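Local coordinates for multidrug resistance protein (Vibrio cholerae, PDB 1YC9) that forms a trimeric outer membrane efflux channel of the outer membrane factor family and could be involved in resistance to several toxic compounds, at residues L74-S79 against G102-N107; L106-D111 against L289-G294. The protein carries 1 engineered substitution. All coordinates share one frame; numbering follows the deposited sequence. Where two conformers were deposited one is given.

Contact 1 (L74-S79 against G102-N107); sequences LGLAAS and GTLTLN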
loop_
_atom_site.group_PDB
_atom_site.type_symbol
_atom_site.label_atom_id
_atom_site.label_comp_id
_atom_site.label_asym_id
_atom_site.label_seq_id
_atom_site.Cartn_x
_atom_site.Cartn_y
_atom_site.Cartn_z
ATOM N N LEU A 74 21.128 34.636 15.279
ATOM C CA LEU A 74 21.121 35.914 15.892
ATOM C C LEU A 74 19.599 36.177 16.201
ATOM O O LEU A 74 18.719 35.845 15.414
ATOM C CB LEU A 74 21.573 37.004 14.928
ATOM C CG LEU A 74 23.091 37.003 14.604
ATOM C CD1 LEU A 74 23.472 37.783 13.290
ATOM C CD2 LEU A 74 23.764 37.595 15.855
ATOM N N GLY A 75 19.395 36.775 17.345
ATOM C CA GLY A 75 18.058 37.115 17.812
ATOM C C GLY A 75 18.055 38.302 18.731
ATOM O O GLY A 75 19.071 38.680 19.272
ATOM N N LEU A 76 16.894 38.983 18.850
ATOM C CA LEU A 76 16.760 40.080 19.759
ATOM C C LEU A 76 15.813 39.618 20.863
ATOM O O LEU A 76 14.831 38.968 20.557
ATOM C CB LEU A 76 16.144 41.275 19.049
ATOM C CG LEU A 76 15.737 42.511 19.834
ATOM C CD1 LEU A 76 15.424 43.636 18.873
ATOM C CD2 LEU A 76 14.408 42.216 20.683
ATOM N N ALA A 77 16.182 39.921 22.087
ATOM C CA ALA A 77 15.431 39.547 23.285
ATOM C C ALA A 77 15.194 40.794 24.102
ATOM O O ALA A 77 16.046 41.645 24.221
ATOM C CB ALA A 77 16.179 38.575 24.051
ATOM N N ALA A 78 13.991 40.967 24.646
ATOM C CA ALA A 78 13.782 42.038 25.584
ATOM C C ALA A 78 12.788 41.538 26.621
ATOM O O ALA A 78 12.059 40.583 26.378
ATOM C CB ALA A 78 13.266 43.291 24.889
ATOM N N SER A 79 12.846 42.153 27.770
ATOM C CA SER A 79 11.983 41.772 28.923
ATOM C C SER A 79 11.789 42.939 29.827
ATOM O O SER A 79 12.579 43.877 29.893
ATOM C CB SER A 79 12.646 40.590 29.672
ATOM O OG SER A 79 13.760 41.047 30.398
ATOM N N GLY A 102 14.512 45.804 33.455
ATOM C CA GLY A 102 14.311 45.603 32.069
ATOM C C GLY A 102 15.624 45.069 31.441
ATOM O O GLY A 102 16.717 45.255 32.033
ATOM N N THR A 103 15.446 44.405 30.333
ATOM C CA THR A 103 16.591 43.989 29.514
ATOM C C THR A 103 16.292 44.165 28.054
ATOM O O THR A 103 15.107 44.139 27.585
ATOM C CB THR A 103 16.972 42.528 29.757
ATOM O OG1 THR A 103 15.999 41.621 29.202
ATOM C CG2 THR A 103 17.103 42.173 31.170
ATOM N N LEU A 104 17.360 44.355 27.246
ATOM C CA LEU A 104 17.160 44.401 25.822
ATOM C C LEU A 104 18.554 44.000 25.271
ATOM O O LEU A 104 19.507 44.682 25.589
ATOM C CB LEU A 104 16.831 45.842 25.392
ATOM C CG LEU A 104 16.898 46.140 23.910
ATOM C CD1 LEU A 104 15.842 45.284 23.143
ATOM C CD2 LEU A 104 16.684 47.630 23.655
ATOM N N THR A 105 18.595 42.842 24.597
ATOM C CA THR A 105 19.863 42.254 24.156
ATOM C C THR A 105 19.764 41.688 22.754
ATOM O O THR A 105 18.691 41.277 22.247
ATOM C CB THR A 105 20.324 41.135 25.087
ATOM O OG1 THR A 105 19.333 40.089 25.104
ATOM C CG2 THR A 105 20.502 41.635 26.529
ATOM N N LEU A 106 20.943 41.669 22.120
ATOM C CA LEU A 106 21.168 40.956 20.892
ATOM C C LEU A 106 21.913 39.683 21.314
ATOM O O LEU A 106 22.869 39.779 22.049
ATOM C CB LEU A 106 22.047 41.841 19.991
ATOM C CG LEU A 106 22.398 41.288 18.620
ATOM C CD1 LEU A 106 21.193 40.997 17.811
ATOM C CD2 LEU A 106 23.276 42.338 17.912
ATOM N N ASN A 107 21.456 38.529 20.855
ATOM C CA ASN A 107 21.950 37.249 21.299
ATOM C C ASN A 107 22.464 36.516 20.050
ATOM O O ASN A 107 21.874 36.604 18.960
ATOM C CB ASN A 107 20.802 36.412 21.875
ATOM C CG ASN A 107 20.228 36.966 23.174
ATOM O OD1 ASN A 107 20.606 38.023 23.656
ATOM N ND2 ASN A 107 19.255 36.229 23.742
#

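Contact 2 (L106-D111 against L289-G294); sequences LNFQYD and LSAFIG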
loop_
_atom_site.group_PDB
_atom_site.type_symbol
_atom_site.label_atom_id
_atom_site.label_comp_id
_atom_site.label_asym_id
_atom_site.label_seq_id
_atom_site.Cartn_x
_atom_site.Cartn_y
_atom_site.Cartn_z
ATOM N N LEU A 106 20.943 41.669 22.120
ATOM C CA LEU A 106 21.168 40.956 20.892
ATOM C C LEU A 106 21.913 39.683 21.314
ATOM O O LEU A 106 22.869 39.779 22.049
ATOM C CB LEU A 106 22.047 41.841 19.991
ATOM C CG LEU A 106 22.398 41.288 18.620
ATOM C CD1 LEU A 106 21.193 40.997 17.811
ATOM C CD2 LEU A 106 23.276 42.338 17.912
ATOM N N ASN A 107 21.456 38.529 20.855
ATOM C CA ASN A 107 21.950 37.249 21.299
ATOM C C ASN A 107 22.464 36.516 20.050
ATOM O O ASN A 107 21.874 36.604 18.960
ATOM C CB ASN A 107 20.802 36.412 21.875
ATOM C CG ASN A 107 20.228 36.966 23.174
ATOM O OD1 ASN A 107 20.606 38.023 23.656
ATOM N ND2 ASN A 107 19.255 36.229 23.742
ATOM N N PHE A 108 23.501 35.708 20.253
ATOM C CA PHE A 108 24.208 35.058 19.203
ATOM C C PHE A 108 24.573 33.654 19.675
ATOM O O PHE A 108 25.004 33.475 20.810
ATOM C CB PHE A 108 25.459 35.819 18.932
ATOM C CG PHE A 108 26.440 35.089 18.069
ATOM C CD1 PHE A 108 26.446 35.288 16.699
ATOM C CD2 PHE A 108 27.376 34.234 18.628
ATOM C CE1 PHE A 108 27.380 34.651 15.903
ATOM C CE2 PHE A 108 28.291 33.571 17.822
ATOM C CZ PHE A 108 28.291 33.794 16.470
ATOM N N GLN A 109 24.403 32.685 18.807
ATOM C CA GLN A 109 24.863 31.316 19.079
ATOM C C GLN A 109 25.456 30.689 17.822
ATOM O O GLN A 109 24.951 30.886 16.731
ATOM C CB GLN A 109 23.723 30.484 19.614
ATOM C CG GLN A 109 24.105 29.102 20.074
ATOM C CD GLN A 109 23.162 28.689 21.202
ATOM O OE1 GLN A 109 23.529 28.758 22.382
ATOM N NE2 GLN A 109 21.925 28.401 20.850
ATOM N N TYR A 110 26.552 29.933 17.992
ATOM C CA TYR A 110 27.253 29.244 16.896
ATOM C C TYR A 110 27.802 27.907 17.481
ATOM O O TYR A 110 28.394 27.861 18.570
ATOM C CB TYR A 110 28.413 30.101 16.295
ATOM C CG TYR A 110 29.145 29.337 15.243
ATOM C CD1 TYR A 110 28.494 28.918 14.102
ATOM C CD2 TYR A 110 30.484 28.914 15.434
ATOM C CE1 TYR A 110 29.127 28.228 13.132
ATOM C CE2 TYR A 110 31.128 28.189 14.480
ATOM C CZ TYR A 110 30.499 27.828 13.373
ATOM O OH TYR A 110 31.091 27.042 12.450
ATOM N N ASP A 111 27.518 26.844 16.777
ATOM C CA ASP A 111 28.033 25.521 17.063
ATOM C C ASP A 111 29.326 25.307 16.273
ATOM O O ASP A 111 29.291 25.270 15.028
ATOM C CB ASP A 111 26.937 24.546 16.627
ATOM C CG ASP A 111 27.051 23.185 17.235
ATOM O OD1 ASP A 111 28.037 22.934 17.933
ATOM O OD2 ASP A 111 26.197 22.277 17.011
ATOM N N LEU A 289 29.641 28.411 20.823
ATOM C CA LEU A 289 30.031 29.739 21.145
ATOM C C LEU A 289 28.722 30.533 21.305
ATOM O O LEU A 289 27.774 30.359 20.501
ATOM C CB LEU A 289 30.838 30.330 20.011
ATOM C CG LEU A 289 31.376 31.737 20.176
ATOM C CD1 LEU A 289 32.507 31.881 21.145
ATOM C CD2 LEU A 289 31.922 32.115 18.755
ATOM N N SER A 290 28.659 31.324 22.369
ATOM C CA SER A 290 27.490 32.175 22.646
ATOM C C SER A 290 27.978 33.559 22.956
ATOM O O SER A 290 29.080 33.773 23.467
ATOM C CB SER A 290 26.701 31.661 23.912
ATOM O OG SER A 290 26.120 30.439 23.532
ATOM N N ALA A 291 27.122 34.532 22.701
ATOM C CA ALA A 291 27.439 35.863 23.022
ATOM C C ALA A 291 26.144 36.683 23.112
ATOM O O ALA A 291 25.124 36.320 22.524
ATOM C CB ALA A 291 28.407 36.493 21.965
ATOM N N PHE A 292 26.240 37.776 23.836
ATOM C CA PHE A 292 25.184 38.784 23.824
ATOM C C PHE A 292 25.715 40.124 24.111
ATOM O O PHE A 292 26.812 40.285 24.655
ATOM C CB PHE A 292 24.063 38.396 24.858
ATOM C CG PHE A 292 24.327 38.808 26.238
ATOM C CD1 PHE A 292 23.822 40.031 26.742
ATOM C CD2 PHE A 292 25.032 37.994 27.101
ATOM C CE1 PHE A 292 24.065 40.418 28.038
ATOM C CE2 PHE A 292 25.207 38.363 28.405
ATOM C CZ PHE A 292 24.783 39.548 28.872
ATOM N N ILE A 293 24.936 41.157 23.747
ATOM C CA ILE A 293 25.248 42.489 24.081
ATOM C C ILE A 293 23.937 43.216 24.215
ATOM O O ILE A 293 23.031 42.934 23.491
ATOM C CB ILE A 293 26.072 43.190 22.919
ATOM C CG1 ILE A 293 26.615 44.537 23.361
ATOM C CG2 ILE A 293 25.252 43.254 21.675
ATOM C CD1 ILE A 293 27.472 44.599 24.612
ATOM N N GLY A 294 23.903 44.139 25.105
ATOM C CA GLY A 294 22.688 44.929 25.354
ATOM C C GLY A 294 22.724 45.685 26.648
ATOM O O GLY A 294 23.716 46.197 27.117
#

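Contact 1 (L74-S79 against G102-N107)
Gly-102 brings its CA up to Ser-79 O, a CA-H...O contact of 3.3 Å, and Thr-103 N donates to the same oxygen. Thr-103 and Ser-79 are a hydrogen-bonded antiparallel pair. Ser-79 N approaches Thr-103 O from above the carbonyl plane, 36° out of it. Their side chains share one face of the sheet, and there Ser-79 OG lies 2.6 Å from Thr-103 OG1 with either able to donate; both oxygens sit between backbone N and carbonyl carbon (chi1 74° and 71°). Leu-104 goes to the other face, where its CD1 packs 3.7 Å from Ala-78 CB and reaches, more loosely, CD2 of Leu-76. This is one strand pair of the transmembrane beta-barrel of an outer membrane factor; beyond 74-79 the sheet runs on into a strand of the second subunit. Thr-105 and Ala-77 exchange nearly straight bonds: Thr-105 N to Ala-77 O is 2.8 Å and Ala-77 N to Thr-105 O is 2.9 Å. Leu-106, modelled in two conformers, lies beside a bound octyl glucoside. At Asn-107 the backbone trades two bonds with Gly-75, and Asn-107 O also receives the CA-H of Leu-74, CA to O 3.2 Å.

Contact 2 (L106-D111 against L289-G294)
Phe-108 turns the edge of its ring to the neighbouring strand: CE2 meets Leu-289 CD2 at 4.0 Å, and CD2 lies 4.2 Å from Ala-291 CB. With CG anti to the backbone N (chi1 167°) the ring starts out beside the carbonyl carbon, and the Leu-289 methyl comes in near the ring plane, the two side chains crossing at a slant. On one side of Phe-108 along this face Leu-106 CB touches Ile-293 CG2 at 3.9 Å; on the other, Tyr-110 and Leu-289 approach only through their CB atoms as the phenol leads away. Beneath these groups lies an antiparallel ladder of the membrane-spanning barrel, joining the last strand of one beta-hairpin to the first strand of the next. Leu-106, Phe-108 and Tyr-110 each exchange two backbone bonds with their partners, the shortest running 2.6 Å from Leu-289 N to Tyr-110 O. The opposite face is more polar. There Gln-109, extended beyond CG, takes a weak hydrogen bond at OE1 from Ser-290 OG, 3.3 Å away. Phe-292 sends its ring away from segment 106-111 and toward Thr-105, further back on the same strand, its plane 77° from the Asn-107 amide, while Phe-292 CB stays close, 3.4 Å from Leu-106 O.

Overall arrangement
From the N terminus the chain passes through helices 33-44 and 47-67 before strand 73-84; contact 1 then closes the short hairpin with strand 98-111, only 22 residues lying between its segments. Leu-106 and Asn-107 serve both contacts, so contact 2 begins where contact 1 ends and the two loops follow one another, neither nested nor crossed. The second loop is long: 177 residues, including helices 117-183, 189-223 and 260-281, separate 106-111 from 289-294. Strand 98-111 thus stands between strands 73-84 and 286-298, tying the first beta-hairpin of the chain to the second. Directly between the contacts, Leu-74 CD2 packs 3.6 Å from Phe-108 CD1.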